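Local coordinates for protein glutamyl-tRNA(Gln) amidotransferase subunit B, mitochondrial (Saccharomyces cerevisiae, PDB 4N0H) that is the B subunit of a mitochondrial amidotransferase, belongs to the GatB/GatE family, and sits in an assembly of three protein chains, at residues K91-G96 / I281-M286; I85-R90 / Q106-F111. All blocks are in the same frame, centred on the assembly; numbering follows the deposited sequence.

How the contacts relate
Contact 1 and contact 2 both reach one mixed beta sheet, their centres about 16 Å apart. Residues 85-90 and 91-96 are consecutive and share strand 89-92; 106-111 follows on strand 102-120, the hairpin partner of 89-92, and 281-286 comes much later, leading into strand 286-287. The two contacts therefore cross along the chain, and together they gather early and late parts of the GatB/GatE catalytic domain. They also touch directly. Arg90 N lies 2.7 Å from Met286 O and Tyr108 OH 3.0 Å from Tyr285 O, both probable hydrogen bonds, and the His107 ring stacks on that of Tyr285.

Contact 1 (K91-G96 / I281-M286); sequences KHYFYG and IDYRYM
His92 docks against the backbone turn at Tyr283 and Arg284, and this is the tight part of the contact. Its backbone N donates to Tyr283 O at 2.8 Å. CG lies beside the backbone N (chi1 -63°), on the same side as that amide, and ND1 adds a second bond to Tyr283 O at 3.2 Å. ND1 also reaches Arg284 O at 3.0 Å, from above that carbonyl's plane. Both oxygens lie at the ring edge, near its plane; a ring bearing an N-H at ND1 suits this place. Arg284 NE, meanwhile, donates to Asp282 O at 2.9 Å; that oxygen lies in the guanidinium plane, and one face of the group rests over His92 CB. Asp282 OD1 accepts from Arg284 N, closing an Asx turn.

The looser, partly exposed side is held by packing of Lys91 on two tyrosines, without hydrogen bonds across. Lys91, extended throughout, runs alongside Tyr283 and Tyr285. A long aliphatic chain ending in a charge fits here: CE covers the centre of the Tyr283 ring, 3.6 Å from the centroid, and NZ makes a cation-pi contact from 4.6 Å, still over the face. Tyr93 adds only a light, oblique touch, CD1 to Tyr283 CE1 at 4.0 Å.

On the polar side the contact borders the chain of another protein, where His92 NE2 and Arg284 NH1 each bond a polar side chain, while Leu57 of subunit F packs on Arg284. His92 ends strand 89-92, which pairs antiparallel with strands 102-120 and 286-287; its ring also meets Tyr102 of strand 102-120.

Contact 2 (I85-R90 / Q106-F111); sequences ISQFDR and QHYRPF
Arg109, Gln106 and Asp89 bury the most surface here, and each meets the facing segment in a different way. Arg109 grips Ile85 O side-on with two nitrogens, NE at 2.7 Å and NH2 at 2.9 Å. Its chain bends at chi3 (55°), bringing NE round to the carbonyl oxygen, which lies near the guanidinium plane; NH2 meets it on a lone pair and NE from above the carbonyl plane. The guanidinium suits this place because NE and NH2 lie on one side of it and can converge on a single carbonyl oxygen. Its aliphatic part is used as well, with CB 3.6 Å from Gln87 CG where the two chains cross at about a right angle.

Gln106 works mainly through its methylene groups. CG lies over one face of the Phe88 ring, a CH-pi contact at 4.2 Å from the centroid, and the amide follows the ring at 26° between planes, with NE2 over the rim of the same face. Its OE1 accepts from Ile140 N in strand 130-142, so this buried amide is anchored beyond the contact.

Asp89 turns its carboxylate to the opposing backbone. OD1 accepts from Tyr108 N at 3.0 Å and, weakly, from His107 N at 2.8 Å; a carboxylate oxygen suits a place where two successive backbone N-H groups point at it. OD2 stands at the edge of the Tyr108 ring, 3.4 Å from CD2. A water that accepts from Arg109 N also lies beside Asp89 OD1 and Gln87 O.

The contact joins the start of strand 89-92 and the chain before it to strand 102-120, its hairpin partner. Pro287 of strand 286-287 touches Gln87, Asp89 and Tyr108, while Phe111 packs on helix 65-78 and Phe88 on Ile140 of strand 130-142.

Contact 1 (K91-G96 / I281-M286)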
ATOM      1  N   LYS B  91      10.192   3.064  -6.619  1.00 26.52           N
ATOM      2  CA  LYS B  91      10.637   3.640  -7.879  1.00 29.07           C
ATOM      3  C   LYS B  91       9.905   2.908  -8.996  1.00 26.15           C
ATOM      4  O   LYS B  91      10.180   1.738  -9.247  1.00 27.05           O
ATOM      5  CB  LYS B  91      12.152   3.473  -8.024  1.00 28.46           C
ATOM      6  CG  LYS B  91      12.731   3.940  -9.356  1.00 32.09           C
ATOM      7  CD  LYS B  91      14.228   3.639  -9.422  1.00 34.79           C
ATOM      8  CE  LYS B  91      14.853   4.149 -10.710  1.00 37.61           C
ATOM      9  NZ  LYS B  91      16.332   3.930 -10.713  1.00 38.62           N
ATOM     10  N   HIS B  92       8.973   3.593  -9.654  1.00 24.16           N
ATOM     11  CA  HIS B  92       8.027   2.935 -10.560  1.00 27.70           C
ATOM     12  C   HIS B  92       8.488   2.868 -12.022  1.00 31.62           C
ATOM     13  O   HIS B  92       8.865   3.888 -12.608  1.00 28.43           O
ATOM     14  CB  HIS B  92       6.659   3.632 -10.515  1.00 27.88           C
ATOM     15  CG  HIS B  92       5.981   3.578  -9.177  1.00 29.00           C
ATOM     16  ND1 HIS B  92       6.079   4.594  -8.251  1.00 28.00           N
ATOM     17  CD2 HIS B  92       5.176   2.641  -8.623  1.00 26.12           C
ATOM     18  CE1 HIS B  92       5.369   4.282  -7.179  1.00 27.27           C
ATOM     19  NE2 HIS B  92       4.815   3.099  -7.378  1.00 26.01           N
ATOM     20  N   TYR B  93       8.448   1.663 -12.588  1.00 27.02           N
ATOM     21  CA  TYR B  93       8.552   1.447 -14.034  1.00 30.97           C
ATOM     22  C   TYR B  93       8.204   0.002 -14.401  1.00 31.30           C
ATOM     23  O   TYR B  93       8.266  -0.891 -13.555  1.00 30.98           O
ATOM     24  CB  TYR B  93       9.937   1.826 -14.569  1.00 35.40           C
ATOM     25  CG  TYR B  93      11.076   0.993 -14.030  1.00 42.34           C
ATOM     26  CD1 TYR B  93      11.706   1.328 -12.837  1.00 44.32           C
ATOM     27  CD2 TYR B  93      11.536  -0.119 -14.726  1.00 46.75           C
ATOM     28  CE1 TYR B  93      12.758   0.572 -12.344  1.00 48.96           C
ATOM     29  CE2 TYR B  93      12.584  -0.882 -14.245  1.00 50.54           C
ATOM     30  CZ  TYR B  93      13.190  -0.533 -13.054  1.00 54.65           C
ATOM     31  OH  TYR B  93      14.232  -1.294 -12.577  1.00 60.59           O
ATOM     32  N   PHE B  94       7.830  -0.225 -15.656  1.00 29.15           N
ATOM     33  CA  PHE B  94       7.480  -1.563 -16.118  1.00 25.74           C
ATOM     34  C   PHE B  94       8.674  -2.237 -16.786  1.00 31.04           C
ATOM     35  O   PHE B  94       9.348  -1.632 -17.618  1.00 31.11           O
ATOM     36  CB  PHE B  94       6.315  -1.511 -17.112  1.00 31.14           C
ATOM     37  CG  PHE B  94       5.017  -1.039 -16.517  1.00 32.97           C
ATOM     38  CD1 PHE B  94       4.574   0.257 -16.725  1.00 35.27           C
ATOM     39  CD2 PHE B  94       4.232  -1.899 -15.764  1.00 28.35           C
ATOM     40  CE1 PHE B  94       3.374   0.693 -16.184  1.00 34.61           C
ATOM     41  CE2 PHE B  94       3.033  -1.470 -15.220  1.00 28.33           C
ATOM     42  CZ  PHE B  94       2.603  -0.174 -15.427  1.00 31.19           C
ATOM     43  N   TYR B  95       8.923  -3.489 -16.414  1.00 29.70           N
ATOM     44  CA  TYR B  95       9.927  -4.320 -17.067  1.00 31.87           C
ATOM     45  C   TYR B  95       9.727  -5.761 -16.629  1.00 28.61           C
ATOM     46  O   TYR B  95       9.284  -6.013 -15.512  1.00 30.45           O
ATOM     47  CB  TYR B  95      11.344  -3.851 -16.728  1.00 32.79           C
ATOM     48  CG  TYR B  95      12.314  -4.002 -17.875  1.00 44.87           C
ATOM     49  CD1 TYR B  95      12.168  -3.247 -19.032  1.00 48.28           C
ATOM     50  CD2 TYR B  95      13.376  -4.896 -17.806  1.00 49.90           C
ATOM     51  CE1 TYR B  95      13.047  -3.380 -20.089  1.00 50.12           C
ATOM     52  CE2 TYR B  95      14.264  -5.035 -18.859  1.00 49.87           C
ATOM     53  CZ  TYR B  95      14.094  -4.273 -19.997  1.00 52.72           C
ATOM     54  OH  TYR B  95      14.972  -4.400 -21.054  1.00 57.84           O
ATOM     55  N   GLY B  96      10.060  -6.701 -17.507  1.00 29.72           N
ATOM     56  CA  GLY B  96       9.854  -8.113 -17.233  1.00 26.57           C
ATOM     57  C   GLY B  96      10.549  -8.637 -15.986  1.00 32.02           C
ATOM     58  O   GLY B  96      10.054  -9.553 -15.331  1.00 36.95           O
ATOM     59  N   ILE B 281      11.820   9.900 -17.853  1.00 52.17           N
ATOM     60  CA  ILE B 281      10.838   9.091 -17.141  1.00 53.73           C
ATOM     61  C   ILE B 281      10.676   9.581 -15.707  1.00 50.97           C
ATOM     62  O   ILE B 281      11.658   9.710 -14.972  1.00 49.84           O
ATOM     63  CB  ILE B 281      11.265   7.613 -17.075  1.00 58.10           C
ATOM     64  CG1 ILE B 281      12.072   7.227 -18.313  1.00 62.57           C
ATOM     65  CG2 ILE B 281      10.049   6.709 -16.888  1.00 56.58           C
ATOM     66  CD1 ILE B 281      12.861   5.948 -18.141  1.00 65.24           C
ATOM     67  N   ASP B 282       9.437   9.853 -15.313  1.00 43.77           N
ATOM     68  CA  ASP B 282       9.144  10.162 -13.921  1.00 38.69           C
ATOM     69  C   ASP B 282       8.927   8.844 -13.193  1.00 35.38           C
ATOM     70  O   ASP B 282       7.989   8.108 -13.497  1.00 38.09           O
ATOM     71  CB  ASP B 282       7.903  11.051 -13.808  1.00 41.28           C
ATOM     72  CG  ASP B 282       7.783  11.728 -12.450  1.00 40.39           C
ATOM     73  OD1 ASP B 282       8.158  11.108 -11.433  1.00 36.74           O
ATOM     74  OD2 ASP B 282       7.314  12.887 -12.398  1.00 40.51           O
ATOM     75  N   TYR B 283       9.808   8.538 -12.247  1.00 31.58           N
ATOM     76  CA  TYR B 283       9.720   7.280 -11.518  1.00 29.05           C
ATOM     77  C   TYR B 283       8.660   7.339 -10.417  1.00 29.37           C
ATOM     78  O   TYR B 283       8.358   6.329  -9.784  1.00 29.44           O
ATOM     79  CB  TYR B 283      11.086   6.888 -10.946  1.00 30.61           C
ATOM     80  CG  TYR B 283      12.093   6.512 -12.010  1.00 35.21           C
ATOM     81  CD1 TYR B 283      11.927   5.358 -12.771  1.00 31.21           C
ATOM     82  CD2 TYR B 283      13.206   7.306 -12.257  1.00 37.58           C
ATOM     83  CE1 TYR B 283      12.835   5.008 -13.745  1.00 37.26           C
ATOM     84  CE2 TYR B 283      14.124   6.962 -13.238  1.00 41.61           C
ATOM     85  CZ  TYR B 283      13.933   5.809 -13.975  1.00 42.07           C
ATOM     86  OH  TYR B 283      14.835   5.452 -14.950  1.00 43.70           O
ATOM     87  N   ARG B 284       8.102   8.529 -10.203  1.00 30.45           N
ATOM     88  CA  ARG B 284       7.026   8.722  -9.236  1.00 27.70           C
ATOM     89  C   ARG B 284       7.380   8.138  -7.869  1.00 28.72           C
ATOM     90  O   ARG B 284       6.614   7.358  -7.296  1.00 27.52           O
ATOM     91  CB  ARG B 284       5.717   8.129  -9.769  1.00 25.36           C
ATOM     92  CG  ARG B 284       5.097   8.939 -10.915  1.00 29.64           C
ATOM     93  CD  ARG B 284       4.405   8.050 -11.936  1.00 32.75           C
ATOM     94  NE  ARG B 284       5.370   7.234 -12.666  1.00 33.60           N
ATOM     95  CZ  ARG B 284       5.189   5.959 -12.993  1.00 31.04           C
ATOM     96  NH1 ARG B 284       4.069   5.327 -12.664  1.00 30.41           N
ATOM     97  NH2 ARG B 284       6.138   5.311 -13.646  1.00 29.28           N
ATOM     98  N   TYR B 285       8.556   8.515  -7.366  1.00 26.26           N
ATOM     99  CA  TYR B 285       9.034   8.047  -6.068  1.00 29.35           C
ATOM    100  C   TYR B 285       8.000   8.306  -4.977  1.00 31.83           C
ATOM    101  O   TYR B 285       7.570   9.438  -4.769  1.00 33.11           O
ATOM    102  CB  TYR B 285      10.345   8.735  -5.688  1.00 26.62           C
ATOM    103  CG  TYR B 285      11.531   8.365  -6.555  1.00 31.52           C
ATOM    104  CD1 TYR B 285      12.021   9.250  -7.507  1.00 36.14           C
ATOM    105  CD2 TYR B 285      12.170   7.137  -6.409  1.00 31.49           C
ATOM    106  CE1 TYR B 285      13.110   8.928  -8.292  1.00 39.89           C
ATOM    107  CE2 TYR B 285      13.262   6.806  -7.194  1.00 38.33           C
ATOM    108  CZ  TYR B 285      13.725   7.707  -8.134  1.00 38.65           C
ATOM    109  OH  TYR B 285      14.807   7.387  -8.922  1.00 40.82           O
ATOM    110  N   MET B 286       7.600   7.240  -4.297  1.00 27.18           N
ATOM    111  CA  MET B 286       6.617   7.316  -3.227  1.00 25.58           C
ATOM    112  C   MET B 286       7.141   6.528  -2.045  1.00 23.57           C
ATOM    113  O   MET B 286       7.507   5.365  -2.197  1.00 22.72           O
ATOM    114  CB  MET B 286       5.285   6.712  -3.689  1.00 24.59           C
ATOM    115  CG  MET B 286       4.149   6.853  -2.681  1.00 33.29           C
ATOM    116  SD  MET B 286       2.624   6.018  -3.198  1.00 37.37           S
ATOM    117  CE  MET B 286       3.110   4.302  -3.064  1.00 35.95           C
TER

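Contact 2 (I85-R90 / Q106-F111)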
ATOM      1  N   ILE B  85      16.445   8.441  10.918  1.00 33.47           N
ATOM      2  CA  ILE B  85      15.329   7.743  10.303  1.00 34.06           C
ATOM      3  C   ILE B  85      15.654   7.495   8.837  1.00 35.14           C
ATOM      4  O   ILE B  85      15.967   8.432   8.103  1.00 37.64           O
ATOM      5  CB  ILE B  85      14.041   8.585  10.352  1.00 36.62           C
ATOM      6  CG1 ILE B  85      13.600   8.830  11.797  1.00 38.14           C
ATOM      7  CG2 ILE B  85      12.927   7.912   9.561  1.00 37.01           C
ATOM      8  CD1 ILE B  85      13.033   7.608  12.474  1.00 39.07           C
ATOM      9  N   SER B  86      15.599   6.241   8.409  1.00 29.88           N
ATOM     10  CA  SER B  86      15.602   5.966   6.978  1.00 30.02           C
ATOM     11  C   SER B  86      14.340   5.203   6.579  1.00 29.19           C
ATOM     12  O   SER B  86      13.633   4.654   7.427  1.00 26.45           O
ATOM     13  CB  SER B  86      16.887   5.260   6.518  1.00 31.56           C
ATOM     14  OG  SER B  86      17.005   3.958   7.061  1.00 32.57           O
ATOM     15  N   GLN B  87      14.051   5.196   5.285  1.00 28.00           N
ATOM     16  CA  GLN B  87      12.815   4.617   4.787  1.00 25.41           C
ATOM     17  C   GLN B  87      13.034   4.094   3.382  1.00 23.55           C
ATOM     18  O   GLN B  87      14.006   4.465   2.714  1.00 20.92           O
ATOM     19  CB  GLN B  87      11.708   5.673   4.762  1.00 33.76           C
ATOM     20  CG  GLN B  87      12.082   6.915   3.972  1.00 43.88           C
ATOM     21  CD  GLN B  87      10.885   7.770   3.589  1.00 48.49           C
ATOM     22  OE1 GLN B  87       9.977   7.992   4.393  1.00 49.10           O
ATOM     23  NE2 GLN B  87      10.876   8.250   2.344  1.00 40.09           N
ATOM     24  N   PHE B  88      12.133   3.228   2.938  1.00 23.17           N
ATOM     25  CA  PHE B  88      12.172   2.721   1.579  1.00 27.16           C
ATOM     26  C   PHE B  88      11.097   3.392   0.736  1.00 25.36           C
ATOM     27  O   PHE B  88       9.982   3.611   1.205  1.00 27.28           O
ATOM     28  CB  PHE B  88      11.984   1.204   1.569  1.00 25.77           C
ATOM     29  CG  PHE B  88      13.150   0.454   2.132  1.00 26.33           C
ATOM     30  CD1 PHE B  88      13.199   0.129   3.475  1.00 22.08           C
ATOM     31  CD2 PHE B  88      14.213   0.099   1.322  1.00 26.62           C
ATOM     32  CE1 PHE B  88      14.281  -0.556   3.995  1.00 22.85           C
ATOM     33  CE2 PHE B  88      15.298  -0.585   1.839  1.00 29.28           C
ATOM     34  CZ  PHE B  88      15.331  -0.911   3.174  1.00 24.20           C
ATOM     35  N   ASP B  89      11.436   3.706  -0.509  1.00 26.65           N
ATOM     36  CA  ASP B  89      10.492   4.329  -1.431  1.00 27.78           C
ATOM     37  C   ASP B  89      10.309   3.452  -2.661  1.00 24.27           C
ATOM     38  O   ASP B  89      11.162   2.627  -2.972  1.00 30.34           O
ATOM     39  CB  ASP B  89      10.987   5.713  -1.854  1.00 30.15           C
ATOM     40  CG  ASP B  89      11.528   6.519  -0.686  1.00 34.48           C
ATOM     41  OD1 ASP B  89      12.758   6.755  -0.646  1.00 29.03           O
ATOM     42  OD2 ASP B  89      10.726   6.908   0.196  1.00 32.26           O
ATOM     43  N   ARG B  90       9.193   3.639  -3.356  1.00 23.37           N
ATOM     44  CA  ARG B  90       8.907   2.892  -4.573  1.00 23.26           C
ATOM     45  C   ARG B  90       9.333   3.676  -5.810  1.00 28.55           C
ATOM     46  O   ARG B  90       8.897   4.809  -6.020  1.00 27.83           O
ATOM     47  CB  ARG B  90       7.415   2.570  -4.658  1.00 19.23           C
ATOM     48  CG  ARG B  90       6.907   1.756  -3.485  1.00 22.59           C
ATOM     49  CD  ARG B  90       5.423   1.464  -3.607  1.00 20.79           C
ATOM     50  NE  ARG B  90       4.963   0.590  -2.533  1.00 24.95           N
ATOM     51  CZ  ARG B  90       3.694   0.231  -2.359  1.00 27.65           C
ATOM     52  NH1 ARG B  90       2.764   0.671  -3.193  1.00 23.38           N
ATOM     53  NH2 ARG B  90       3.357  -0.570  -1.356  1.00 24.34           N
ATOM     54  N   GLN B 106      16.058   3.367  -1.168  1.00 31.59           N
ATOM     55  CA  GLN B 106      16.038   4.474  -0.221  1.00 31.09           C
ATOM     56  C   GLN B 106      16.369   5.799  -0.894  1.00 36.59           C
ATOM     57  O   GLN B 106      17.474   6.319  -0.752  1.00 43.60           O
ATOM     58  CB  GLN B 106      17.008   4.207   0.921  1.00 27.62           C
ATOM     59  CG  GLN B 106      16.779   2.881   1.606  1.00 26.30           C
ATOM     60  CD  GLN B 106      17.564   2.767   2.892  1.00 29.97           C
ATOM     61  OE1 GLN B 106      18.793   2.723   2.877  1.00 29.29           O
ATOM     62  NE2 GLN B 106      16.856   2.742   4.019  1.00 31.18           N
ATOM     63  N   HIS B 107      15.397   6.343  -1.618  1.00 32.78           N
ATOM     64  CA  HIS B 107      15.594   7.564  -2.390  1.00 33.83           C
ATOM     65  C   HIS B 107      15.644   8.826  -1.526  1.00 36.69           C
ATOM     66  O   HIS B 107      16.644   9.544  -1.523  1.00 41.00           O
ATOM     67  CB  HIS B 107      14.503   7.692  -3.458  1.00 35.60           C
ATOM     68  CG  HIS B 107      14.610   8.934  -4.287  1.00 40.71           C
ATOM     69  ND1 HIS B 107      13.739   9.995  -4.155  1.00 43.46           N
ATOM     70  CD2 HIS B 107      15.485   9.286  -5.259  1.00 38.88           C
ATOM     71  CE1 HIS B 107      14.075  10.947  -5.008  1.00 41.42           C
ATOM     72  NE2 HIS B 107      15.130  10.541  -5.690  1.00 41.55           N
ATOM     73  N   TYR B 108      14.566   9.094  -0.796  1.00 31.49           N
ATOM     74  CA  TYR B 108      14.453  10.326  -0.012  1.00 31.51           C
ATOM     75  C   TYR B 108      15.280  10.315   1.271  1.00 32.25           C
ATOM     76  O   TYR B 108      15.789  11.351   1.691  1.00 31.73           O
ATOM     77  CB  TYR B 108      12.989  10.616   0.347  1.00 32.88           C
ATOM     78  CG  TYR B 108      12.089  10.861  -0.841  1.00 36.21           C
ATOM     79  CD1 TYR B 108      12.251  11.987  -1.638  1.00 38.98           C
ATOM     80  CD2 TYR B 108      11.069   9.972  -1.158  1.00 33.92           C
ATOM     81  CE1 TYR B 108      11.429  12.214  -2.727  1.00 41.81           C
ATOM     82  CE2 TYR B 108      10.239  10.192  -2.238  1.00 34.89           C
ATOM     83  CZ  TYR B 108      10.424  11.314  -3.021  1.00 40.00           C
ATOM     84  OH  TYR B 108       9.601  11.541  -4.101  1.00 42.64           O
ATOM     85  N   ARG B 109      15.385   9.150   1.906  1.00 31.60           N
ATOM     86  CA  ARG B 109      16.080   9.034   3.185  1.00 33.03           C
ATOM     87  C   ARG B 109      17.009   7.822   3.206  1.00 29.12           C
ATOM     88  O   ARG B 109      16.613   6.733   3.616  1.00 29.51           O
ATOM     89  CB  ARG B 109      15.079   8.948   4.341  1.00 35.54           C
ATOM     90  CG  ARG B 109      14.100  10.114   4.410  1.00 38.38           C
ATOM     91  CD  ARG B 109      13.429  10.184   5.772  1.00 49.68           C
ATOM     92  NE  ARG B 109      14.418  10.257   6.848  1.00 60.39           N
ATOM     93  CZ  ARG B 109      14.967  11.388   7.285  1.00 66.99           C
ATOM     94  NH1 ARG B 109      14.623  12.549   6.741  1.00 69.93           N
ATOM     95  NH2 ARG B 109      15.858  11.358   8.267  1.00 66.13           N
ATOM     96  N   PRO B 110      18.256   8.015   2.762  1.00 27.20           N
ATOM     97  CA  PRO B 110      19.244   6.935   2.682  1.00 27.92           C
ATOM     98  C   PRO B 110      19.675   6.452   4.064  1.00 30.51           C
ATOM     99  O   PRO B 110      19.510   7.174   5.054  1.00 24.82           O
ATOM    100  CB  PRO B 110      20.418   7.589   1.939  1.00 27.64           C
ATOM    101  CG  PRO B 110      20.267   9.053   2.207  1.00 29.50           C
ATOM    102  CD  PRO B 110      18.787   9.295   2.265  1.00 26.46           C
ATOM    103  N   PHE B 111      20.206   5.233   4.122  1.00 28.84           N
ATOM    104  CA  PHE B 111      20.639   4.631   5.379  1.00 27.61           C
ATOM    105  C   PHE B 111      21.710   5.460   6.094  1.00 27.01           C
ATOM    106  O   PHE B 111      21.666   5.616   7.310  1.00 26.53           O
ATOM    107  CB  PHE B 111      21.155   3.202   5.150  1.00 25.16           C
ATOM    108  CG  PHE B 111      21.482   2.465   6.426  1.00 28.26           C
ATOM    109  CD1 PHE B 111      22.778   2.448   6.925  1.00 27.45           C
ATOM    110  CD2 PHE B 111      20.489   1.804   7.133  1.00 29.80           C
ATOM    111  CE1 PHE B 111      23.077   1.775   8.101  1.00 24.62           C
ATOM    112  CE2 PHE B 111      20.781   1.126   8.309  1.00 30.37           C
ATOM    113  CZ  PHE B 111      22.074   1.117   8.796  1.00 25.52           C
TER
HETATM  114  O   HOH W   1      19.224   4.671   8.838  1.00 29.15           O
HETATM  115  O   HOH W   2      14.078   6.815   1.485  1.00 33.50           O